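Local coordinates for uncharacterized protein, DUF633, LMOf2365_1472 (Listeria monocytogenes str. 4b F2365, PDB 3GNL) that probably acts as a tRNA (adenine(22)-N(1))-methyltransferase, transferring a methyl group from S-adenosylmethionine to N1 of an adenine in tRNA, at residues L12-S17 with A147-D152; A50-D55 with Q59-Q64; V84-D89 with A112-G117; N153-I158 with K190-H195; W170-I175 with I228-D233. All blocks are in the same frame, centred on the assembly; numbering follows the deposited sequence. Where two conformers were deposited one is given.

Contact 1. Residues L12-S17 with A147-D152; sequences LEKVAS and AILRED
Ala147 meets Lys14 first: its methyl CB points at the helix and sits 3.5 Å from Lys14 CE, with Lys14 CG a little farther off at 3.9 Å. The lysine can lie over the methyl because CG stands anti to the backbone N (chi1 -171°) and the chain then bends at chi2 (62°), so the aliphatic part, not the ammonium, does the touching. Ile148 turns its side chain to the other side of the strand, onto Ile188 and Lys192 of helix 187-208. Leu149 points back to the helix and brings one branch alone: CD2 lies 3.6 Å from Lys14 CB and 3.8 Å from Lys14 CG, the two side chains sliding past each other in opposite directions. No hydrogen bond joins the two segments. Farther along, Glu151 also faces the helix, and its carboxylate takes up the backbone N-H groups of Lys10 and Arg11, just ahead of 12-17. Helix 10-16 thus packs on the antiparallel hairpin 141-151/154-163 that closes one edge of the sheet in this Rossmann-like, class I methyltransferase-type fold. Lys14 and Val15 reach across to Ile158 on strand 154-163, while Val15 and Ala16 pack against Leu35 of helix 34-41.

Contact 2. Residues A50-D55 with Q59-Q64; sequences AGEVVD and QSAQKQ
Asp55 and Gln59 are joined by the polar part of this contact, a helical backbone bond in which Gln59 N donates to Asp55 O (2.8 Å, 173° at the hydrogen). The Gln59 amide folds back over the same carbonyl through a bend at chi2; NE2 comes within 3.0 Å of Asp55 O, but the angle is too poor for a hydrogen bond. Its plane is turned 54° from the Asp55 carboxylate, whose OD1 is instead held in a salt bridge by Lys78. The van der Waals part is smaller: Glu52, bent at chi2 (-72°), rests a carboxylate oxygen, OE2, against the Ala61 methyl CB at 3.7 Å. Val54 takes the N-cap position between strand and helix. This is the turn from strand to helix in a beta-alpha-beta unit, 45-52, 55-67 and 74-78, of a Rossmann-like methyltransferase fold. Glu52 lies at the strand end where class I enzymes commonly carry the acid that binds the ribose of S-adenosylmethionine; a like role here remains an inference.

Contact 3. Residues V84-D89 with A112-G117; sequences VIEKKD and AAKLAG
Lys114 reaches across to the main chain of Ile85, and its ammonium makes the hydrogen bond between 84-89 and 112-117: NZ donates to Ile85 O at 2.8 Å. The donor lies in the carbonyl plane, at a C=O...N angle of 158°. Lys114 NZ also donates to Leu82 O, so two main-chain carbonyls fix the ammonium. The lysine does not arrive extended. It bends at chi2 and again at chi4 (48°), which lays its last carbons beside the Ile85 oxygen, CE being 3.2 Å from Ile85 O, and turns NZ onto it. The Ile85 side chain points toward the lysine too, with CG2 4.4 Å from Lys114 CB. Beside this, Glu86 runs alongside Lys114 in the same direction. Its OE2 is 4.3 Å from Lys114 NZ, beyond salt-bridge range, so any attraction is probably a modest electrostatic bias.

In the next shell, the 84-89 loop is pinned from within: Glu86 N donates to Asp89 OD2 (2.9 Å), met on the anti side and somewhat out of the carboxylate plane, and that same oxygen forms a salt bridge with Arg77.

The contact ties the loop ahead of strand 93-99 to the one ahead of strand 120-125, two neighbours in the sheet. Ile85 and Leu115 both pack on Ile94 of strand 93-99, and Ile85 also touches Ala26 of strand 23-28.

Contact 4. Residues N153-I158 with K190-H195; sequences NKVYEI and KSKWRH
Val155 and Lys192 mark the nearest approach of the backbones, CA to CA 7.5 Å, where strand 154-163 passes beside helix 187-208; no direct hydrogen bond joins 153-158 to 190-195. Their side chains meet at an angle: Val155 CG1, anti to the backbone N (chi1 -180°), lies 3.9 Å from Lys192 CD. Lys192 was deposited in two conformers, so the details of its far end are doubtful. In this one it stays extended as far as CE and bends at chi4, and CE is tentatively placed over one face of the neighbouring Trp193 ring, shifted toward the rim.

Glu157 also faces the helix, and its OE2 stands at the indole edge, 4.3 Å from Trp193 CZ2. A water completes the approach. It lies in the ring plane, accepts from Trp193 NE1 at 2.9 Å and donates to Glu157 OE2 at 2.8 Å, satisfying the one N-H of a buried indole. Phe177 and Phe189 meet the same ring edge-to-face, so the tryptophan sits in an aromatic cluster.

The chemistry is therefore mixed: a thin aliphatic touch at Val155 and a water bridge at Glu157. Glu157 OE2 has a further, weak and long ion pair with Arg133, which may slightly favour the ionised carboxylate.

Contact 5. Residues W170-I175 with I228-D233; sequences WTKQEI and IALVED
Leu230 is the buried centre of this contact, and one of its methyl groups does all the touching. CD2 fits against two side chains of the short helix 172-177, reaching Lys172 CE at 3.8 Å and Gln173 CG at 4.1 Å. Lys172 drapes over that methyl with nearly its whole length, because beyond CG its chain is extended; CG itself lies 4.0 Å from Leu230 CD2. Phe176 and Phe177 also touch Leu230, so this side belongs to the hydrophobic seam between the helices.

The other side is looser and more polar. Gln173 bends at chi2 (86°) to send its amide to Asp233, which stands one helical turn beyond Leu230. NE2 donates to Asp233 OD2 at 2.9 Å, but the bond is far from straight (134°): the amide comes in from above the carboxylate plane, and the two planes are 49° apart. Asp233 OD1 makes a salt bridge with Lys236. Back at the start of helix 172-177, Thr171 and Glu174 form a capping box, with Glu174 N bonded to Thr171 OG1 (3.0 Å) and Thr171 N to Glu174 OE1 (2.9 Å).

Nonpolar burial thus seems to supply most of the hold between the two helices, while the bent bond adds a modest polar tie beside it. Asp233 OD2 takes the neutral Gln173 amide and OD1 the Lys236 ammonium; of these two partners, the ammonium is the one that can balance the charge.

In the fold
Contacts 1, 2 and 4 reach the same mixed sheet; contact 3 joins two loops that lead into strands 93-99 and 120-125 and touches contact 2 at Gly51 and Val84. Along the chain, contacts 2 and 3 are nested inside the loop closed by contact 1; contacts 4 and 5 follow, their segments alternating. Contacts 1 and 4, centres 12 Å apart, lie on neighbouring strands 141-151 and 154-163. Contacts 4 and 5, centres 15 Å apart, touch where Trp193 meets Val231. Contacts 2 and 5 are farthest apart, 39 Å between centres. Thus the first three belong chiefly to the Rossmann-like part, contact 4 sets helix 187-208 on strand 154-163, and contact 5 ties helix 215-235 to helix 172-177.

Contact 1. Residues L12-S17 with A147-D152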
# COMPACT_ATOMS: atom_id res chain seq x y z
N LEU A 12 -7.38 7.75 3.46
CA LEU A 12 -7.98 6.69 4.26
C LEU A 12 -9.38 6.35 3.82
O LEU A 12 -9.78 5.20 3.95
CB LEU A 12 -7.91 6.99 5.77
CG LEU A 12 -6.49 6.91 6.33
CD1 LEU A 12 -6.57 7.44 7.79
CD2 LEU A 12 -5.87 5.52 6.25
N GLU A 13 -10.11 7.32 3.26
CA GLU A 13 -11.43 7.09 2.73
C GLU A 13 -11.31 6.12 1.53
O GLU A 13 -12.11 5.16 1.40
CB GLU A 13 -12.06 8.40 2.28
CG GLU A 13 -13.47 8.23 1.69
CD GLU A 13 -14.13 9.56 1.40
OE1 GLU A 13 -13.61 10.33 0.57
OE2 GLU A 13 -15.16 9.86 2.03
N LYS A 14 -10.28 6.33 0.72
CA LYS A 14 -10.11 5.44 -0.44
C LYS A 14 -9.78 4.05 0.02
O LYS A 14 -10.30 3.08 -0.51
CB LYS A 14 -9.10 6.02 -1.48
CG LYS A 14 -9.07 5.22 -2.80
CD LYS A 14 -10.46 5.27 -3.47
CE LYS A 14 -10.40 4.86 -4.91
NZ LYS A 14 -11.80 4.90 -5.47
N VAL A 15 -8.88 3.93 1.02
CA VAL A 15 -8.53 2.64 1.56
C VAL A 15 -9.80 1.91 2.08
O VAL A 15 -10.01 0.73 1.77
CB VAL A 15 -7.44 2.80 2.67
CG1 VAL A 15 -7.28 1.53 3.42
CG2 VAL A 15 -6.10 3.25 2.06
N ALA A 16 -10.59 2.63 2.89
CA ALA A 16 -11.84 2.12 3.49
C ALA A 16 -12.85 1.71 2.44
O ALA A 16 -13.65 0.80 2.70
CB ALA A 16 -12.43 3.15 4.42
N SER A 17 -12.78 2.34 1.27
CA SER A 17 -13.80 2.09 0.23
C SER A 17 -13.72 0.65 -0.30
O SER A 17 -14.64 0.18 -0.96
CB SER A 17 -13.68 3.07 -0.95
OG SER A 17 -12.61 2.70 -1.79
N ALA A 147 -5.77 2.13 -6.90
CA ALA A 147 -6.12 3.52 -7.02
C ALA A 147 -4.86 4.36 -6.86
O ALA A 147 -3.92 3.95 -6.19
CB ALA A 147 -7.16 3.95 -5.99
N ILE A 148 -4.92 5.54 -7.44
CA ILE A 148 -3.85 6.54 -7.28
C ILE A 148 -4.54 7.85 -7.02
O ILE A 148 -5.52 8.18 -7.69
CB ILE A 148 -2.81 6.56 -8.48
CG1 ILE A 148 -1.56 7.34 -8.11
CG2 ILE A 148 -3.44 6.92 -9.81
CD1 ILE A 148 -0.38 7.16 -9.08
N LEU A 149 -4.07 8.58 -6.00
CA LEU A 149 -4.71 9.84 -5.68
C LEU A 149 -3.67 10.83 -5.23
O LEU A 149 -2.52 10.46 -4.90
CB LEU A 149 -5.81 9.64 -4.63
CG LEU A 149 -5.43 9.05 -3.27
CD1 LEU A 149 -5.15 10.10 -2.17
CD2 LEU A 149 -6.55 8.13 -2.80
N ARG A 150 -4.04 12.10 -5.21
CA ARG A 150 -3.15 13.14 -4.70
C ARG A 150 -3.86 13.82 -3.52
O ARG A 150 -5.02 14.19 -3.62
CB ARG A 150 -2.78 14.12 -5.83
CG ARG A 150 -1.74 15.19 -5.42
CD ARG A 150 -1.06 15.97 -6.56
NE ARG A 150 -1.75 15.91 -7.85
CZ ARG A 150 -1.22 15.36 -8.95
NH1 ARG A 150 -1.90 15.34 -10.08
NH2 ARG A 150 -0.00 14.84 -8.91
N GLU A 151 -3.18 13.92 -2.39
CA GLU A 151 -3.72 14.64 -1.25
C GLU A 151 -2.58 15.42 -0.60
O GLU A 151 -1.49 14.87 -0.38
CB GLU A 151 -4.37 13.67 -0.23
CG GLU A 151 -4.99 14.36 0.99
CD GLU A 151 -5.89 13.46 1.82
OE1 GLU A 151 -5.56 12.25 2.02
OE2 GLU A 151 -6.91 13.98 2.32
N ASP A 152 -2.82 16.69 -0.30
CA ASP A 152 -1.77 17.61 0.25
C ASP A 152 -0.48 17.60 -0.61
O ASP A 152 0.64 17.50 -0.08
CB ASP A 152 -1.45 17.28 1.72
CG ASP A 152 -2.64 17.46 2.65
OD1 ASP A 152 -3.55 18.26 2.34
OD2 ASP A 152 -2.68 16.80 3.70

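Contact 2. Residues A50-D55 with Q59-Q64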
# COMPACT_ATOMS: atom_id res chain seq x y z
N ALA A 50 -7.30 -3.14 15.75
CA ALA A 50 -6.41 -2.02 15.44
C ALA A 50 -5.05 -2.30 16.07
O ALA A 50 -4.91 -2.27 17.30
CB ALA A 50 -7.01 -0.73 15.93
N GLY A 51 -4.05 -2.58 15.24
CA GLY A 51 -2.70 -2.90 15.75
C GLY A 51 -1.81 -1.69 15.89
O GLY A 51 -1.87 -0.77 15.09
N GLU A 52 -0.99 -1.62 16.93
CA GLU A 52 -0.04 -0.54 17.10
C GLU A 52 1.22 -1.14 17.69
O GLU A 52 1.13 -2.11 18.41
CB GLU A 52 -0.56 0.57 18.04
CG GLU A 52 -1.93 1.12 17.63
CD GLU A 52 -1.87 1.96 16.40
OE1 GLU A 52 -0.77 2.26 15.90
OE2 GLU A 52 -2.97 2.32 15.91
N VAL A 53 2.39 -0.56 17.36
CA VAL A 53 3.63 -1.12 17.88
C VAL A 53 4.19 -0.39 19.10
O VAL A 53 4.87 -1.00 19.92
CB VAL A 53 4.66 -1.41 16.74
CG1 VAL A 53 5.14 -0.12 16.13
CG2 VAL A 53 5.84 -2.22 17.27
N VAL A 54 3.89 0.89 19.29
CA VAL A 54 4.43 1.67 20.41
C VAL A 54 3.37 2.51 21.17
O VAL A 54 2.24 2.67 20.69
CB VAL A 54 5.62 2.54 19.95
CG1 VAL A 54 6.77 1.63 19.49
CG2 VAL A 54 5.20 3.52 18.84
N ASP A 55 3.74 3.08 22.32
CA ASP A 55 2.76 3.72 23.24
C ASP A 55 1.84 4.83 22.82
O ASP A 55 0.62 4.75 23.10
CB ASP A 55 3.44 4.10 24.58
CG ASP A 55 3.58 2.90 25.49
OD1 ASP A 55 2.97 1.89 25.14
OD2 ASP A 55 4.27 2.94 26.55
N GLN A 59 -2.15 4.22 22.69
CA GLN A 59 -3.09 5.01 23.51
C GLN A 59 -4.07 5.87 22.77
O GLN A 59 -5.25 5.93 23.14
CB GLN A 59 -2.33 5.87 24.52
CG GLN A 59 -2.14 5.06 25.73
CD GLN A 59 -0.75 4.94 26.13
OE1 GLN A 59 -0.17 5.87 26.71
NE2 GLN A 59 -0.18 3.77 25.86
N SER A 60 -3.61 6.52 21.70
CA SER A 60 -4.45 7.35 20.85
C SER A 60 -5.55 6.48 20.23
O SER A 60 -6.71 6.91 20.12
CB SER A 60 -3.58 7.96 19.76
OG SER A 60 -2.89 9.11 20.20
N ALA A 61 -5.18 5.27 19.79
CA ALA A 61 -6.18 4.38 19.16
C ALA A 61 -7.19 3.86 20.18
O ALA A 61 -8.40 3.84 19.89
CB ALA A 61 -5.52 3.24 18.41
N GLN A 62 -6.71 3.48 21.37
CA GLN A 62 -7.62 3.07 22.46
C GLN A 62 -8.63 4.16 22.77
O GLN A 62 -9.84 3.85 22.93
CB GLN A 62 -6.83 2.75 23.73
CG GLN A 62 -6.20 1.38 23.78
CD GLN A 62 -5.28 1.21 25.00
OE1 GLN A 62 -4.37 2.02 25.22
NE2 GLN A 62 -5.52 0.16 25.80
N LYS A 63 -8.16 5.40 22.82
CA LYS A 63 -9.04 6.53 23.18
C LYS A 63 -10.04 6.83 22.10
O LYS A 63 -11.18 7.13 22.41
CB LYS A 63 -8.26 7.78 23.57
CG LYS A 63 -7.57 7.64 24.93
CD LYS A 63 -6.83 8.89 25.29
CE LYS A 63 -6.18 8.83 26.70
NZ LYS A 63 -7.17 9.07 27.81
N GLN A 64 -9.66 6.70 20.84
CA GLN A 64 -10.61 6.94 19.76
C GLN A 64 -11.71 5.88 19.78
O GLN A 64 -12.91 6.22 19.57
CB GLN A 64 -9.87 6.95 18.41
CG GLN A 64 -10.79 6.97 17.19
CD GLN A 64 -11.60 8.25 17.06
OE1 GLN A 64 -11.11 9.35 17.27
NE2 GLN A 64 -12.86 8.09 16.69

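Contact 3. Residues V84-D89 with A112-G117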
# COMPACT_ATOMS: atom_id res chain seq x y z
N VAL A 84 -0.35 -9.05 16.10
CA VAL A 84 -1.60 -8.70 16.77
C VAL A 84 -2.76 -9.58 16.31
O VAL A 84 -3.85 -9.51 16.87
CB VAL A 84 -1.95 -7.20 16.62
CG1 VAL A 84 -0.87 -6.30 17.25
CG2 VAL A 84 -2.28 -6.83 15.11
N ILE A 85 -2.55 -10.41 15.30
CA ILE A 85 -3.59 -11.27 14.74
C ILE A 85 -3.43 -12.68 15.29
O ILE A 85 -2.32 -13.18 15.43
CB ILE A 85 -3.54 -11.33 13.19
CG1 ILE A 85 -3.89 -9.98 12.57
CG2 ILE A 85 -4.51 -12.37 12.64
CD1 ILE A 85 -3.81 -10.02 11.04
N GLU A 86 -4.55 -13.32 15.58
CA GLU A 86 -4.52 -14.72 15.99
C GLU A 86 -5.48 -15.51 15.10
O GLU A 86 -6.46 -14.96 14.57
CB GLU A 86 -4.89 -14.82 17.47
CG GLU A 86 -4.01 -15.77 18.25
CD GLU A 86 -2.60 -15.22 18.48
OE1 GLU A 86 -2.46 -14.17 19.15
OE2 GLU A 86 -1.63 -15.87 18.01
N LYS A 87 -5.18 -16.81 14.92
CA LYS A 87 -6.03 -17.69 14.09
C LYS A 87 -7.51 -17.61 14.46
O LYS A 87 -8.37 -17.51 13.58
CB LYS A 87 -5.54 -19.14 14.13
N LYS A 88 -7.80 -17.61 15.77
CA LYS A 88 -9.19 -17.58 16.25
C LYS A 88 -9.93 -16.28 15.95
O LYS A 88 -11.17 -16.23 16.00
CB LYS A 88 -9.31 -17.97 17.74
CG LYS A 88 -8.66 -17.02 18.74
CD LYS A 88 -9.04 -17.39 20.17
CE LYS A 88 -8.02 -16.87 21.18
NZ LYS A 88 -6.62 -17.34 20.87
N ASP A 89 -9.19 -15.23 15.58
CA ASP A 89 -9.82 -13.97 15.18
C ASP A 89 -10.58 -14.06 13.86
O ASP A 89 -11.44 -13.24 13.61
CB ASP A 89 -8.82 -12.82 15.12
CG ASP A 89 -8.31 -12.44 16.47
OD1 ASP A 89 -9.15 -12.35 17.39
OD2 ASP A 89 -7.09 -12.25 16.63
N ALA A 112 3.70 -14.28 7.73
CA ALA A 112 3.08 -15.13 6.72
C ALA A 112 2.02 -16.12 7.25
O ALA A 112 0.99 -16.37 6.60
CB ALA A 112 4.16 -15.88 5.92
N ALA A 113 2.29 -16.66 8.44
CA ALA A 113 1.37 -17.62 9.09
C ALA A 113 0.01 -16.98 9.33
O ALA A 113 -1.05 -17.64 9.22
CB ALA A 113 1.98 -18.08 10.39
N LYS A 114 0.04 -15.69 9.64
CA LYS A 114 -1.17 -14.98 10.00
C LYS A 114 -2.05 -14.68 8.80
O LYS A 114 -3.16 -14.18 8.96
CB LYS A 114 -0.80 -13.71 10.77
CG LYS A 114 0.08 -13.96 11.98
CD LYS A 114 -0.66 -14.92 12.97
CE LYS A 114 0.02 -14.98 14.33
NZ LYS A 114 0.35 -13.63 14.94
N LEU A 115 -1.57 -14.99 7.60
CA LEU A 115 -2.37 -14.84 6.39
C LEU A 115 -3.35 -16.00 6.16
O LEU A 115 -4.17 -15.94 5.27
CB LEU A 115 -1.47 -14.64 5.16
CG LEU A 115 -0.61 -13.38 5.17
CD1 LEU A 115 0.37 -13.41 3.99
CD2 LEU A 115 -1.52 -12.17 5.14
N ALA A 116 -3.25 -17.04 6.98
CA ALA A 116 -4.18 -18.18 6.94
C ALA A 116 -5.65 -17.71 7.01
O ALA A 116 -6.04 -17.01 7.95
CB ALA A 116 -3.87 -19.15 8.08
N GLY A 117 -6.42 -18.06 6.01
CA GLY A 117 -7.82 -17.70 5.96
C GLY A 117 -8.18 -16.29 5.51
O GLY A 117 -9.34 -16.03 5.20

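Contact 4. Residues N153-I158 with K190-H195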
# COMPACT_ATOMS: atom_id res chain seq x y z
N ASN A 153 -0.65 17.69 -1.93
CA ASN A 153 0.46 17.60 -2.89
C ASN A 153 1.39 16.38 -2.75
O ASN A 153 2.59 16.45 -3.02
CB ASN A 153 1.28 18.91 -2.92
CG ASN A 153 2.06 19.09 -4.21
OD1 ASN A 153 1.64 18.67 -5.29
ND2 ASN A 153 3.23 19.73 -4.10
N LYS A 154 0.84 15.25 -2.30
CA LYS A 154 1.60 14.00 -2.29
C LYS A 154 0.78 12.99 -3.06
O LYS A 154 -0.45 12.99 -2.95
CB LYS A 154 1.85 13.51 -0.86
CG LYS A 154 3.14 14.05 -0.24
CD LYS A 154 3.14 13.84 1.28
CE LYS A 154 2.13 14.78 1.97
NZ LYS A 154 1.88 14.41 3.40
N VAL A 155 1.44 12.14 -3.85
CA VAL A 155 0.71 11.10 -4.61
C VAL A 155 0.75 9.78 -3.83
O VAL A 155 1.82 9.34 -3.42
CB VAL A 155 1.24 10.93 -6.06
CG1 VAL A 155 0.47 9.85 -6.83
CG2 VAL A 155 1.06 12.21 -6.80
N TYR A 156 -0.41 9.11 -3.66
CA TYR A 156 -0.48 7.87 -2.92
C TYR A 156 -1.09 6.80 -3.81
O TYR A 156 -2.10 7.03 -4.48
CB TYR A 156 -1.42 8.00 -1.72
CG TYR A 156 -0.96 9.01 -0.71
CD1 TYR A 156 0.06 8.69 0.18
CD2 TYR A 156 -1.53 10.28 -0.67
CE1 TYR A 156 0.54 9.63 1.11
CE2 TYR A 156 -1.07 11.26 0.27
CZ TYR A 156 -0.05 10.90 1.15
OH TYR A 156 0.44 11.82 2.09
N GLU A 157 -0.53 5.61 -3.73
CA GLU A 157 -1.06 4.43 -4.43
C GLU A 157 -1.66 3.47 -3.41
O GLU A 157 -1.12 3.31 -2.30
CB GLU A 157 0.05 3.72 -5.20
CG GLU A 157 0.62 4.51 -6.41
CD GLU A 157 2.04 4.07 -6.72
OE1 GLU A 157 2.96 4.25 -5.86
OE2 GLU A 157 2.24 3.56 -7.81
N ILE A 158 -2.75 2.83 -3.83
CA ILE A 158 -3.46 1.81 -3.00
C ILE A 158 -3.61 0.58 -3.88
O ILE A 158 -3.84 0.68 -5.09
CB ILE A 158 -4.85 2.32 -2.57
CG1 ILE A 158 -4.65 3.58 -1.69
CG2 ILE A 158 -5.64 1.21 -1.80
CD1 ILE A 158 -5.89 4.37 -1.53
N LYS A 190 -0.62 9.75 -15.12
CA LYS A 190 0.21 10.26 -16.21
C LYS A 190 1.09 11.41 -15.71
O LYS A 190 2.26 11.46 -16.10
CB LYS A 190 -0.69 10.75 -17.35
CG LYS A 190 -1.43 9.63 -18.01
CD LYS A 190 -2.11 10.15 -19.31
CE LYS A 190 -2.98 9.08 -19.96
NZ LYS A 190 -2.19 8.07 -20.70
N SER A 191 0.54 12.29 -14.88
CA SER A 191 1.34 13.43 -14.42
C SER A 191 2.47 12.98 -13.48
O SER A 191 3.61 13.48 -13.57
CB SER A 191 0.45 14.52 -13.83
OG SER A 191 -0.09 14.14 -12.61
N LYS A 192 2.17 12.03 -12.59
CA LYS A 192 3.18 11.50 -11.66
C LYS A 192 4.36 10.92 -12.44
O LYS A 192 5.52 11.25 -12.18
CB LYS A 192 2.59 10.41 -10.73
CG LYS A 192 3.70 9.65 -9.96
CD LYS A 192 3.23 8.38 -9.22
CE LYS A 192 4.44 7.64 -8.62
NZ LYS A 192 5.26 8.49 -7.74
N TRP A 193 4.08 10.06 -13.41
CA TRP A 193 5.17 9.36 -14.09
C TRP A 193 5.95 10.24 -15.07
O TRP A 193 7.17 10.08 -15.22
CB TRP A 193 4.70 8.03 -14.69
CG TRP A 193 4.37 7.11 -13.56
CD1 TRP A 193 3.14 6.63 -13.24
CD2 TRP A 193 5.30 6.58 -12.60
NE1 TRP A 193 3.24 5.84 -12.12
CE2 TRP A 193 4.55 5.77 -11.72
CE3 TRP A 193 6.69 6.71 -12.38
CZ2 TRP A 193 5.13 5.10 -10.63
CZ3 TRP A 193 7.27 6.05 -11.31
CH2 TRP A 193 6.49 5.25 -10.45
N ARG A 194 5.28 11.20 -15.71
CA ARG A 194 6.01 12.15 -16.54
C ARG A 194 6.93 13.02 -15.66
O ARG A 194 8.06 13.33 -16.04
CB ARG A 194 5.05 13.03 -17.36
CG ARG A 194 5.77 14.03 -18.27
CD ARG A 194 6.50 13.26 -19.39
NE ARG A 194 7.92 13.15 -19.10
CZ ARG A 194 8.76 12.38 -19.77
NH1 ARG A 194 10.05 12.39 -19.46
NH2 ARG A 194 8.31 11.61 -20.75
N HIS A 195 6.44 13.38 -14.47
CA HIS A 195 7.26 14.15 -13.50
C HIS A 195 8.50 13.39 -13.11
O HIS A 195 9.61 13.94 -13.14
CB HIS A 195 6.42 14.49 -12.28
CG HIS A 195 7.14 15.25 -11.22
ND1 HIS A 195 7.36 16.60 -11.32
CD2 HIS A 195 7.58 14.89 -9.99
CE1 HIS A 195 7.97 17.04 -10.23
NE2 HIS A 195 8.09 16.03 -9.39
O HOH W 1 1.78 3.90 -10.54

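Contact 5. Residues W170-I175 with I228-D233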
# COMPACT_ATOMS: atom_id res chain seq x y z
N TRP A 170 3.39 -11.19 -13.47
CA TRP A 170 3.22 -9.83 -13.98
C TRP A 170 4.24 -9.53 -15.07
O TRP A 170 5.17 -10.26 -15.24
CB TRP A 170 3.49 -8.84 -12.82
CG TRP A 170 2.49 -8.93 -11.67
CD1 TRP A 170 2.80 -9.10 -10.37
CD2 TRP A 170 1.05 -8.91 -11.78
NE1 TRP A 170 1.63 -9.15 -9.62
CE2 TRP A 170 0.55 -9.06 -10.45
CE3 TRP A 170 0.13 -8.78 -12.84
CZ2 TRP A 170 -0.84 -9.08 -10.16
CZ3 TRP A 170 -1.27 -8.79 -12.53
CH2 TRP A 170 -1.72 -8.94 -11.19
N THR A 171 4.01 -8.46 -15.82
CA THR A 171 5.11 -7.92 -16.62
C THR A 171 5.89 -6.93 -15.73
O THR A 171 5.40 -6.46 -14.69
CB THR A 171 4.63 -7.16 -17.80
OG1 THR A 171 3.85 -6.02 -17.37
CG2 THR A 171 3.78 -8.01 -18.71
N LYS A 172 7.06 -6.51 -16.17
CA LYS A 172 7.83 -5.56 -15.37
C LYS A 172 7.09 -4.21 -15.30
O LYS A 172 7.17 -3.54 -14.27
CB LYS A 172 9.27 -5.40 -15.92
CG LYS A 172 9.39 -4.92 -17.31
CD LYS A 172 10.88 -4.95 -17.82
CE LYS A 172 10.92 -4.47 -19.32
NZ LYS A 172 12.25 -3.92 -19.82
N GLN A 173 6.36 -3.86 -16.35
CA GLN A 173 5.55 -2.64 -16.32
C GLN A 173 4.45 -2.75 -15.28
O GLN A 173 4.19 -1.82 -14.51
CB GLN A 173 4.93 -2.33 -17.68
CG GLN A 173 5.95 -1.98 -18.79
CD GLN A 173 6.52 -3.19 -19.53
OE1 GLN A 173 6.44 -4.35 -19.10
NE2 GLN A 173 7.12 -2.90 -20.69
N GLU A 174 3.79 -3.91 -15.21
CA GLU A 174 2.74 -4.09 -14.20
C GLU A 174 3.33 -3.99 -12.80
O GLU A 174 2.69 -3.43 -11.89
CB GLU A 174 2.00 -5.41 -14.44
CG GLU A 174 1.19 -5.39 -15.70
CD GLU A 174 0.56 -6.75 -16.04
OE1 GLU A 174 1.24 -7.77 -15.88
OE2 GLU A 174 -0.63 -6.74 -16.43
N ILE A 175 4.50 -4.57 -12.54
CA ILE A 175 5.13 -4.43 -11.22
C ILE A 175 5.48 -2.95 -10.89
O ILE A 175 5.28 -2.49 -9.76
CB ILE A 175 6.35 -5.35 -11.11
CG1 ILE A 175 5.84 -6.77 -10.83
CG2 ILE A 175 7.31 -4.98 -10.00
CD1 ILE A 175 6.89 -7.81 -10.99
N ILE A 228 13.32 5.45 -17.45
CA ILE A 228 12.71 6.38 -18.41
C ILE A 228 12.03 5.59 -19.56
O ILE A 228 10.93 5.93 -19.98
CB ILE A 228 13.79 7.39 -18.99
CG1 ILE A 228 14.31 8.33 -17.90
CG2 ILE A 228 13.29 8.14 -20.19
CD1 ILE A 228 15.70 8.88 -18.30
N ALA A 229 12.72 4.56 -20.07
CA ALA A 229 12.16 3.73 -21.15
C ALA A 229 10.86 3.04 -20.70
O ALA A 229 9.88 3.01 -21.47
CB ALA A 229 13.20 2.73 -21.62
N LEU A 230 10.82 2.61 -19.45
CA LEU A 230 9.56 2.02 -18.95
C LEU A 230 8.41 3.03 -18.95
O LEU A 230 7.27 2.71 -19.28
CB LEU A 230 9.74 1.44 -17.55
CG LEU A 230 10.61 0.19 -17.41
CD1 LEU A 230 10.99 -0.05 -15.96
CD2 LEU A 230 9.87 -1.02 -18.01
N VAL A 231 8.67 4.26 -18.50
CA VAL A 231 7.65 5.26 -18.51
C VAL A 231 7.21 5.59 -19.93
O VAL A 231 6.02 5.70 -20.21
CB VAL A 231 8.11 6.57 -17.77
CG1 VAL A 231 7.14 7.70 -18.01
CG2 VAL A 231 8.29 6.30 -16.25
N GLU A 232 8.17 5.69 -20.86
CA GLU A 232 7.83 6.03 -22.25
C GLU A 232 6.97 4.94 -22.86
O GLU A 232 6.05 5.24 -23.61
CB GLU A 232 9.10 6.21 -23.06
CG GLU A 232 9.86 7.48 -22.66
CD GLU A 232 11.16 7.71 -23.42
OE1 GLU A 232 11.78 6.74 -23.92
OE2 GLU A 232 11.59 8.88 -23.48
N ASP A 233 7.26 3.70 -22.50
CA ASP A 233 6.49 2.56 -22.98
C ASP A 233 5.06 2.56 -22.43
O ASP A 233 4.12 2.24 -23.17
CB ASP A 233 7.17 1.25 -22.58
CG ASP A 233 6.42 0.04 -23.08
OD1 ASP A 233 6.26 -0.08 -24.32
OD2 ASP A 233 5.94 -0.76 -22.26